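PDB 4CN9: proximal thread matrix protein 1 from Mytilus galloprovincialis, which probably binds collagen in the matrix of the mussel byssus, and carries zinc in the MIDAS motif of a von Willebrand factor type A domain. Local coordinates for residues I57-D62 / V169-D174; F101-F106 / Q130-R135; V197-I202 / Q213-K218. One frame throughout, in Å; residues are numbered along the deposited sequence.

Contact 1: I57-D62 / V169-D174. With ZN (zinc ion), chain C.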
loop_
_atom_site.group_PDB
_atom_site.type_symbol
_atom_site.label_atom_id
_atom_site.label_comp_id
_atom_site.label_asym_id
_atom_site.label_seq_id
_atom_site.Cartn_x
_atom_site.Cartn_y
_atom_site.Cartn_z
ATOM N N ILE A 57 -16.384 3.342 4.961
ATOM C CA ILE A 57 -17.162 2.125 4.925
ATOM C C ILE A 57 -16.437 1.039 5.688
ATOM O O ILE A 57 -15.281 0.739 5.409
ATOM C CB ILE A 57 -17.382 1.644 3.478
ATOM C CG1 ILE A 57 -18.101 2.731 2.673
ATOM C CG2 ILE A 57 -18.161 0.333 3.464
ATOM C CD1 ILE A 57 -19.541 2.988 3.111
ATOM N N VAL A 58 -17.111 0.461 6.672
ATOM C CA VAL A 58 -16.620 -0.751 7.319
ATOM C C VAL A 58 -17.280 -1.987 6.713
ATOM O O VAL A 58 -18.495 -2.072 6.625
ATOM C CB VAL A 58 -16.880 -0.730 8.844
ATOM C CG1 VAL A 58 -16.462 -2.047 9.477
ATOM C CG2 VAL A 58 -16.145 0.443 9.471
ATOM N N LEU A 59 -16.444 -2.926 6.281
ATOM C CA LEU A 59 -16.856 -4.218 5.740
ATOM C C LEU A 59 -16.678 -5.245 6.853
ATOM O O LEU A 59 -15.555 -5.561 7.262
ATOM C CB LEU A 59 -15.983 -4.532 4.519
ATOM C CG LEU A 59 -16.427 -5.451 3.384
ATOM C CD1 LEU A 59 -17.903 -5.327 3.013
ATOM C CD2 LEU A 59 -15.552 -5.129 2.180
ATOM N N PHE A 60 -17.808 -5.723 7.353
ATOM C CA PHE A 60 -17.942 -6.401 8.636
ATOM C C PHE A 60 -18.287 -7.870 8.353
ATOM O O PHE A 60 -19.380 -8.156 7.881
ATOM C CB PHE A 60 -19.089 -5.675 9.369
ATOM C CG PHE A 60 -19.341 -6.121 10.784
ATOM C CD1 PHE A 60 -19.937 -7.353 11.065
ATOM C CD2 PHE A 60 -19.035 -5.271 11.839
ATOM C CE1 PHE A 60 -20.189 -7.724 12.371
ATOM C CE2 PHE A 60 -19.285 -5.642 13.153
ATOM C CZ PHE A 60 -19.863 -6.855 13.422
ATOM N N ASP A 61 -17.344 -8.783 8.615
ATOM C CA ASP A 61 -17.534 -10.237 8.445
ATOM C C ASP A 61 -18.646 -10.712 9.386
ATOM O O ASP A 61 -18.537 -10.514 10.602
ATOM C CB ASP A 61 -16.196 -10.927 8.759
ATOM C CG ASP A 61 -16.200 -12.458 8.548
ATOM O OD1 ASP A 61 -17.225 -13.147 8.751
ATOM O OD2 ASP A 61 -15.115 -12.976 8.205
ATOM N N ASP A 62 -19.734 -11.285 8.841
ATOM C CA ASP A 62 -20.768 -11.885 9.706
ATOM C C ASP A 62 -20.936 -13.383 9.474
ATOM O O ASP A 62 -22.037 -13.914 9.544
ATOM C CB ASP A 62 -22.112 -11.114 9.677
ATOM C CG ASP A 62 -22.835 -11.160 8.325
ATOM O OD1 ASP A 62 -22.273 -11.610 7.303
ATOM O OD2 ASP A 62 -24.005 -10.714 8.301
ATOM N N VAL A 169 -12.053 2.299 3.224
ATOM C CA VAL A 169 -12.684 1.019 3.535
ATOM C C VAL A 169 -11.852 0.295 4.579
ATOM O O VAL A 169 -10.631 0.120 4.416
ATOM C CB VAL A 169 -12.807 0.112 2.280
ATOM C CG1 VAL A 169 -13.324 -1.262 2.646
ATOM C CG2 VAL A 169 -13.688 0.758 1.260
ATOM N N ILE A 170 -12.512 -0.092 5.666
ATOM C CA ILE A 170 -11.887 -0.881 6.714
ATOM C C ILE A 170 -12.556 -2.260 6.743
ATOM O O ILE A 170 -13.729 -2.397 7.085
ATOM C CB ILE A 170 -11.992 -0.173 8.086
ATOM C CG1 ILE A 170 -11.191 1.134 8.048
ATOM C CG2 ILE A 170 -11.473 -1.078 9.195
ATOM C CD1 ILE A 170 -11.613 2.176 9.049
ATOM N N LEU A 171 -11.793 -3.260 6.326
ATOM C CA LEU A 171 -12.253 -4.646 6.251
ATOM C C LEU A 171 -11.853 -5.400 7.520
ATOM O O LEU A 171 -10.702 -5.326 7.959
ATOM C CB LEU A 171 -11.644 -5.324 5.025
ATOM C CG LEU A 171 -11.688 -6.851 4.905
ATOM C CD1 LEU A 171 -13.083 -7.314 4.666
ATOM C CD2 LEU A 171 -10.786 -7.312 3.773
ATOM N N MET A 172 -12.816 -6.104 8.108
ATOM C CA MET A 172 -12.585 -6.928 9.293
ATOM C C MET A 172 -13.029 -8.349 8.992
ATOM O O MET A 172 -14.194 -8.576 8.676
ATOM C CB MET A 172 -13.397 -6.392 10.479
ATOM C CG MET A 172 -13.115 -4.937 10.832
ATOM S SD MET A 172 -14.303 -4.305 12.068
ATOM C CE MET A 172 -13.902 -5.379 13.426
ATOM N N THR A 173 -12.123 -9.315 9.098
ATOM C CA THR A 173 -12.486 -10.701 8.808
ATOM C C THR A 173 -11.771 -11.725 9.691
ATOM O O THR A 173 -10.667 -11.484 10.173
ATOM C CB THR A 173 -12.239 -11.025 7.328
ATOM O OG1 THR A 173 -12.715 -12.344 7.015
ATOM C CG2 THR A 173 -10.779 -10.910 6.992
ATOM N N ASP A 174 -12.428 -12.864 9.920
ATOM C CA ASP A 174 -11.800 -13.966 10.630
ATOM C C ASP A 174 -11.606 -15.160 9.710
ATOM O O ASP A 174 -11.390 -16.290 10.174
ATOM C CB ASP A 174 -12.626 -14.366 11.863
ATOM C CG ASP A 174 -13.789 -15.306 11.531
ATOM O OD1 ASP A 174 -14.375 -15.231 10.411
ATOM O OD2 ASP A 174 -14.119 -16.124 12.419
HETATM ZN ZN ZN C . -15.436 -16.758 9.419
HETATM O O HOH W 1 -14.920 -15.617 7.755
HETATM O O HOH W 2 -13.683 -17.938 9.376
HETATM O O HOH W 3 -16.239 -18.325 8.313
#
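The MIDAS of a von Willebrand factor type A domain lies at the C-terminal ends of two neighbouring parallel strands, and Asp61 and Asp174 meet there. OD1 of Asp174 binds the zinc ion at 2.1 Å. Three waters and the hydroxyls of Ser63 and Ser65 complete its shell. Asp61 sits in the second shell: its OD2 accepts from a zinc-bound water at 2.7 Å, and its OD1 bonds to Ser63. OG1 of Thr173 comes to the anti lone pair of Asp61 OD2 at 2.8 Å. N of Asp174 meets Asp61 OD2 from above the carboxylate plane at 3.2 Å. With the water, three donors grip Asp61 OD2. The planes of the two carboxylates stand 83° apart. Their oxygens Asp61 OD2 and Asp174 OD1 are 3.2 Å apart, and the nearby zinc probably eases this approach of two acceptors. Below the site, backbone bonds zip the strands together, among them Met172 N to Leu59 O at 2.9 Å. CD1 of Leu171 packs on CB of Leu59 at 4.0 Å. On the other face SD of Met172 lies 4.1 Å from CG1 of Val58. Strands 100-106 and 195-202 flank the pair, and helix 73-85 covers the face of Phe60 and Met172.

Contact 2: F101-F106 / Q130-R135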
loop_
_atom_site.group_PDB
_atom_site.type_symbol
_atom_site.label_atom_id
_atom_site.label_comp_id
_atom_site.label_asym_id
_atom_site.label_seq_id
_atom_site.Cartn_x
_atom_site.Cartn_y
_atom_site.Cartn_z
ATOM N N PHE A 101 -20.291 7.744 7.583
ATOM C CA PHE A 101 -19.945 6.398 7.974
ATOM C C PHE A 101 -21.033 5.445 7.484
ATOM O O PHE A 101 -22.216 5.750 7.611
ATOM C CB PHE A 101 -19.898 6.361 9.495
ATOM C CG PHE A 101 -18.955 5.376 10.041
ATOM C CD1 PHE A 101 -19.349 4.058 10.233
ATOM C CD2 PHE A 101 -17.681 5.747 10.378
ATOM C CE1 PHE A 101 -18.472 3.131 10.744
ATOM C CE2 PHE A 101 -16.792 4.815 10.897
ATOM C CZ PHE A 101 -17.188 3.518 11.085
ATOM N N GLY A 102 -20.626 4.303 6.931
ATOM C CA GLY A 102 -21.542 3.239 6.559
ATOM C C GLY A 102 -20.977 1.863 6.890
ATOM O O GLY A 102 -19.765 1.682 7.032
ATOM N N VAL A 103 -21.858 0.876 7.008
ATOM C CA VAL A 103 -21.430 -0.466 7.353
ATOM C C VAL A 103 -22.105 -1.474 6.458
ATOM O O VAL A 103 -23.328 -1.438 6.255
ATOM C CB VAL A 103 -21.751 -0.809 8.802
ATOM C CG1 VAL A 103 -21.377 -2.258 9.090
ATOM C CG2 VAL A 103 -21.022 0.131 9.742
ATOM N N VAL A 104 -21.287 -2.378 5.939
ATOM C CA VAL A 104 -21.722 -3.433 5.047
ATOM C C VAL A 104 -21.302 -4.774 5.626
ATOM O O VAL A 104 -20.117 -4.986 5.928
ATOM C CB VAL A 104 -21.057 -3.236 3.676
ATOM C CG1 VAL A 104 -21.279 -4.442 2.778
ATOM C CG2 VAL A 104 -21.566 -1.946 3.044
ATOM N N GLN A 105 -22.275 -5.663 5.825
ATOM C CA GLN A 105 -22.002 -7.008 6.344
ATOM C C GLN A 105 -21.747 -7.959 5.183
ATOM O O GLN A 105 -22.367 -7.844 4.128
ATOM C CB GLN A 105 -23.179 -7.537 7.181
ATOM C CG GLN A 105 -23.576 -6.663 8.348
ATOM C CD GLN A 105 -25.005 -6.944 8.874
ATOM O OE1 GLN A 105 -25.786 -6.021 9.100
ATOM N NE2 GLN A 105 -25.329 -8.208 9.076
ATOM N N PHE A 106 -20.836 -8.901 5.371
ATOM C CA PHE A 106 -20.536 -9.866 4.320
ATOM C C PHE A 106 -20.158 -11.221 4.910
ATOM O O PHE A 106 -19.465 -11.302 5.939
ATOM C CB PHE A 106 -19.401 -9.352 3.414
ATOM C CG PHE A 106 -18.019 -9.592 3.981
ATOM C CD1 PHE A 106 -17.447 -8.685 4.867
ATOM C CD2 PHE A 106 -17.313 -10.737 3.647
ATOM C CE1 PHE A 106 -16.186 -8.922 5.414
ATOM C CE2 PHE A 106 -16.054 -10.988 4.190
ATOM C CZ PHE A 106 -15.490 -10.080 5.068
ATOM N N GLN A 130 -24.999 -0.839 16.783
ATOM C CA GLN A 130 -25.519 -1.705 17.834
ATOM C C GLN A 130 -26.707 -2.551 17.344
ATOM O O GLN A 130 -26.859 -3.720 17.718
ATOM C CB GLN A 130 -25.934 -0.873 19.058
ATOM C CG GLN A 130 -26.344 -1.727 20.245
ATOM C CD GLN A 130 -25.279 -2.749 20.607
ATOM O OE1 GLN A 130 -24.090 -2.441 20.623
ATOM N NE2 GLN A 130 -25.700 -3.977 20.883
ATOM N N ASP A 131 -27.533 -1.960 16.493
ATOM C CA ASP A 131 -28.752 -2.601 16.024
ATOM C C ASP A 131 -28.525 -3.592 14.889
ATOM O O ASP A 131 -29.464 -4.250 14.458
ATOM C CB ASP A 131 -29.755 -1.554 15.544
ATOM C CG ASP A 131 -30.406 -0.803 16.686
ATOM O OD1 ASP A 131 -30.330 -1.276 17.841
ATOM O OD2 ASP A 131 -30.989 0.264 16.419
ATOM N N MET A 132 -27.297 -3.698 14.398
ATOM C CA MET A 132 -27.004 -4.645 13.324
ATOM C C MET A 132 -27.273 -6.060 13.767
ATOM O O MET A 132 -26.912 -6.447 14.878
ATOM C CB MET A 132 -25.537 -4.587 12.911
ATOM C CG MET A 132 -25.092 -3.349 12.199
ATOM S SD MET A 132 -23.275 -3.371 12.134
ATOM C CE MET A 132 -23.031 -4.814 11.107
ATOM N N VAL A 133 -27.848 -6.842 12.861
ATOM C CA VAL A 133 -28.089 -8.254 13.080
ATOM C C VAL A 133 -27.175 -9.100 12.189
ATOM O O VAL A 133 -27.395 -9.179 10.980
ATOM C CB VAL A 133 -29.556 -8.608 12.740
ATOM C CG1 VAL A 133 -29.834 -10.077 13.059
ATOM C CG2 VAL A 133 -30.506 -7.692 13.486
ATOM N N PRO A 134 -26.143 -9.735 12.780
ATOM C CA PRO A 134 -25.278 -10.614 11.992
ATOM C C PRO A 134 -26.052 -11.786 11.437
ATOM O O PRO A 134 -26.933 -12.319 12.119
ATOM C CB PRO A 134 -24.252 -11.111 13.017
ATOM C CG PRO A 134 -24.251 -10.073 14.073
ATOM C CD PRO A 134 -25.687 -9.657 14.175
ATOM N N ARG A 135 -25.724 -12.191 10.218
ATOM C CA ARG A 135 -26.493 -13.218 9.529
ATOM C C ARG A 135 -25.917 -14.620 9.728
ATOM O O ARG A 135 -26.593 -15.614 9.470
ATOM C CB ARG A 135 -26.579 -12.882 8.032
ATOM C CG ARG A 135 -27.316 -11.585 7.727
ATOM C CD ARG A 135 -27.084 -11.140 6.285
ATOM N NE ARG A 135 -25.653 -11.068 6.012
ATOM C CZ ARG A 135 -25.091 -11.324 4.834
ATOM N NH1 ARG A 135 -25.832 -11.615 3.777
ATOM N NH2 ARG A 135 -23.779 -11.263 4.713
HETATM O O HOH W 4 -28.105 -5.713 10.120
#
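CG of Gln105 stands anti to its carbonyl carbon (chi1 -57°), and the chain runs on extended toward segment 130-135. Met132 bends at chi3 (64°), which turns its CE back against Gln105. The two side chains run antiparallel alongside each other. CE of Met132 lies 3.4 Å from CG of Gln105, and it also touches CD and OE1 of that residue. CG1 of Val103 packs on the same methyl, Met132 CE, at 3.7 Å. The amide of Gln105 reaches the loop backbone with both of its ends. NE2 of Gln105 donates to O of Val133 at 3.0 Å, from above the carbonyl plane. OE1 of Gln105 takes a water at 2.6 Å, and this water accepts from N of Val133. One side-chain amide thus serves the C=O of Val133 directly and its N-H through the water. NE2 of Gln105 also bonds to Asp62 OD2, which forms a salt bridge with NE of Arg135. NH2 of Arg135 lies 3.6 Å from CA of Phe106, at the edge of the guanidinium, and bonds to O of Gly109. An alanine at Gln105 would probably leave O of Val133 and OD2 of Asp62 without this donor, cost the bridging water its carbonyl partner and open a gap beside Met132 CE. The loop after helix 122-130 is joined to strand 100-106 by a methionine methyl and an amide. The Asp62 carboxylate probably balances the Arg135 charge and also holds the amide.

Contact 3: V197-I202 / Q213-K218; sequences VIAIGI and QIATMK
Val197 lays its CG1 over the end of helix 208-214, where it meets CG2 of Ile214 at 3.9 Å. The two side chains cross at a slant. With Val197 CG1 anti to the backbone N (chi1 -177°), that methyl reaches the helix end and also lies 3.8 Å from O of Ile214. Ala215 is the first residue to leave the helical path. Its CB packs on CB of Ala199 at 4.3 Å, two residues along the strand, and lies 3.6 Å from O of Val197. Thr216 then makes a double link to Val197. N of Val197 donates to OG1 of Thr216 at 2.8 Å, in a nearly straight bond (175° at the hydrogen). N of Thr216 donates to O of Val197 at 3.0 Å. The N-H and the C=O of one strand residue are both satisfied by a single residue of the turn. By packing and two hydrogen bonds, the contact joins strand 195-202 to the exit of helix 208-214, within a beta-alpha-beta unit completed by strand 221-224. Helix 183-192 lies against the same side, with Lys191 on Val197 and Ala187 on Ile214. Ile198 points away from the turn; its side chain touches Ile170 of strand 166-173 and Leu240 of helix 234-241.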
loop_
_atom_site.group_PDB
_atom_site.type_symbol
_atom_site.label_atom_id
_atom_site.label_comp_id
_atom_site.label_asym_id
_atom_site.label_seq_id
_atom_site.Cartn_x
_atom_site.Cartn_y
_atom_site.Cartn_z
ATOM N N VAL A 197 -7.707 1.177 1.418
ATOM C CA VAL A 197 -8.201 -0.050 2.007
ATOM C C VAL A 197 -7.316 -0.517 3.181
ATOM O O VAL A 197 -6.103 -0.719 3.041
ATOM C CB VAL A 197 -8.332 -1.161 0.953
ATOM C CG1 VAL A 197 -8.922 -2.406 1.568
ATOM C CG2 VAL A 197 -9.190 -0.683 -0.218
ATOM N N ILE A 198 -7.944 -0.657 4.342
ATOM C CA ILE A 198 -7.286 -1.191 5.531
ATOM C C ILE A 198 -7.931 -2.538 5.808
ATOM O O ILE A 198 -9.159 -2.679 5.718
ATOM C CB ILE A 198 -7.462 -0.239 6.746
ATOM C CG1 ILE A 198 -6.714 1.071 6.490
ATOM C CG2 ILE A 198 -6.966 -0.890 8.035
ATOM C CD1 ILE A 198 -7.302 2.295 7.201
ATOM N N ALA A 199 -7.108 -3.537 6.107
ATOM C CA ALA A 199 -7.597 -4.881 6.373
ATOM C C ALA A 199 -7.175 -5.351 7.773
ATOM O O ALA A 199 -5.996 -5.302 8.125
ATOM C CB ALA A 199 -7.061 -5.847 5.324
ATOM N N ILE A 200 -8.149 -5.791 8.556
ATOM C CA ILE A 200 -7.920 -6.370 9.876
ATOM C C ILE A 200 -8.287 -7.848 9.889
ATOM O O ILE A 200 -9.433 -8.242 9.584
ATOM C CB ILE A 200 -8.743 -5.664 10.959
ATOM C CG1 ILE A 200 -8.429 -4.170 10.988
ATOM C CG2 ILE A 200 -8.469 -6.312 12.329
ATOM C CD1 ILE A 200 -9.457 -3.319 11.681
ATOM N N GLY A 201 -7.304 -8.662 10.251
ATOM C CA GLY A 201 -7.462 -10.095 10.350
ATOM C C GLY A 201 -7.490 -10.533 11.804
ATOM O O GLY A 201 -6.644 -10.140 12.600
ATOM N N ILE A 202 -8.485 -11.336 12.144
ATOM C CA ILE A 202 -8.658 -11.821 13.507
ATOM C C ILE A 202 -8.598 -13.344 13.571
ATOM O O ILE A 202 -9.272 -14.033 12.808
ATOM C CB ILE A 202 -9.986 -11.336 14.084
ATOM C CG1 ILE A 202 -10.043 -9.815 14.019
ATOM C CG2 ILE A 202 -10.128 -11.789 15.536
ATOM C CD1 ILE A 202 -11.310 -9.262 13.453
ATOM N N GLN A 213 -2.707 -8.415 -0.336
ATOM C CA GLN A 213 -3.018 -8.106 -1.725
ATOM C C GLN A 213 -4.194 -7.124 -1.809
ATOM O O GLN A 213 -4.233 -6.279 -2.699
ATOM C CB GLN A 213 -3.399 -9.368 -2.495
ATOM C CG GLN A 213 -2.337 -10.443 -2.603
ATOM C CD GLN A 213 -2.773 -11.594 -3.512
ATOM O OE1 GLN A 213 -3.646 -12.397 -3.154
ATOM N NE2 GLN A 213 -2.183 -11.663 -4.703
ATOM N N ILE A 214 -5.140 -7.254 -0.879
ATOM C CA ILE A 214 -6.357 -6.428 -0.837
ATOM C C ILE A 214 -6.105 -5.004 -0.363
ATOM O O ILE A 214 -6.596 -4.047 -0.960
ATOM C CB ILE A 214 -7.419 -7.091 0.081
ATOM C CG1 ILE A 214 -7.954 -8.358 -0.584
ATOM C CG2 ILE A 214 -8.565 -6.148 0.365
ATOM C CD1 ILE A 214 -8.694 -9.290 0.352
ATOM N N ALA A 215 -5.332 -4.870 0.711
ATOM C CA ALA A 215 -5.056 -3.581 1.320
ATOM C C ALA A 215 -4.239 -2.656 0.396
ATOM O O ALA A 215 -3.638 -3.096 -0.594
ATOM C CB ALA A 215 -4.337 -3.783 2.655
ATOM N N THR A 216 -4.239 -1.372 0.721
ATOM C CA THR A 216 -3.514 -0.363 -0.060
ATOM C C THR A 216 -2.014 -0.695 -0.154
ATOM O O THR A 216 -1.417 -0.576 -1.226
ATOM C CB THR A 216 -3.742 1.028 0.534
ATOM O OG1 THR A 216 -5.115 1.400 0.330
ATOM C CG2 THR A 216 -2.822 2.081 -0.117
ATOM N N MET A 217 -1.423 -1.053 0.982
ATOM C CA MET A 217 -0.061 -1.576 1.034
ATOM C C MET A 217 -0.028 -2.666 2.097
ATOM O O MET A 217 -0.950 -2.779 2.908
ATOM C CB MET A 217 0.959 -0.471 1.352
ATOM C CG MET A 217 0.963 0.692 0.368
ATOM S SD MET A 217 2.430 1.763 0.457
ATOM C CE MET A 217 2.669 1.873 2.217
ATOM N N LYS A 218 1.035 -3.458 2.099
ATOM C CA LYS A 218 1.187 -4.533 3.079
ATOM C C LYS A 218 1.088 -4.052 4.521
ATOM O O LYS A 218 0.561 -4.773 5.368
ATOM C CB LYS A 218 2.514 -5.261 2.887
ATOM C CG LYS A 218 2.611 -6.054 1.608
ATOM C CD LYS A 218 4.049 -6.560 1.440
ATOM C CE LYS A 218 4.218 -7.384 0.184
ATOM N NZ LYS A 218 5.665 -7.646 -0.074
#

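All three contacts belong to the first von Willebrand factor type A domain and share its six-stranded mixed sheet. Contact 1 joins the two middle strands, 54-61 and 166-173. Contact 2 lies on the next strand on one side, 100-106, and contact 3 on the next strand on the other, 195-202, where Leu171 bonds through its backbone to Ile198 and Ile200. Their centres are about 9 Å and 10 Å from that of contact 1, and about 20 Å from each other. Along the chain, contact 2 falls between the two halves of contact 1, and contact 3 follows both. The central strands thus carry the zinc ligand Asp174, while the flanking contacts probably fasten loops to the same sheet.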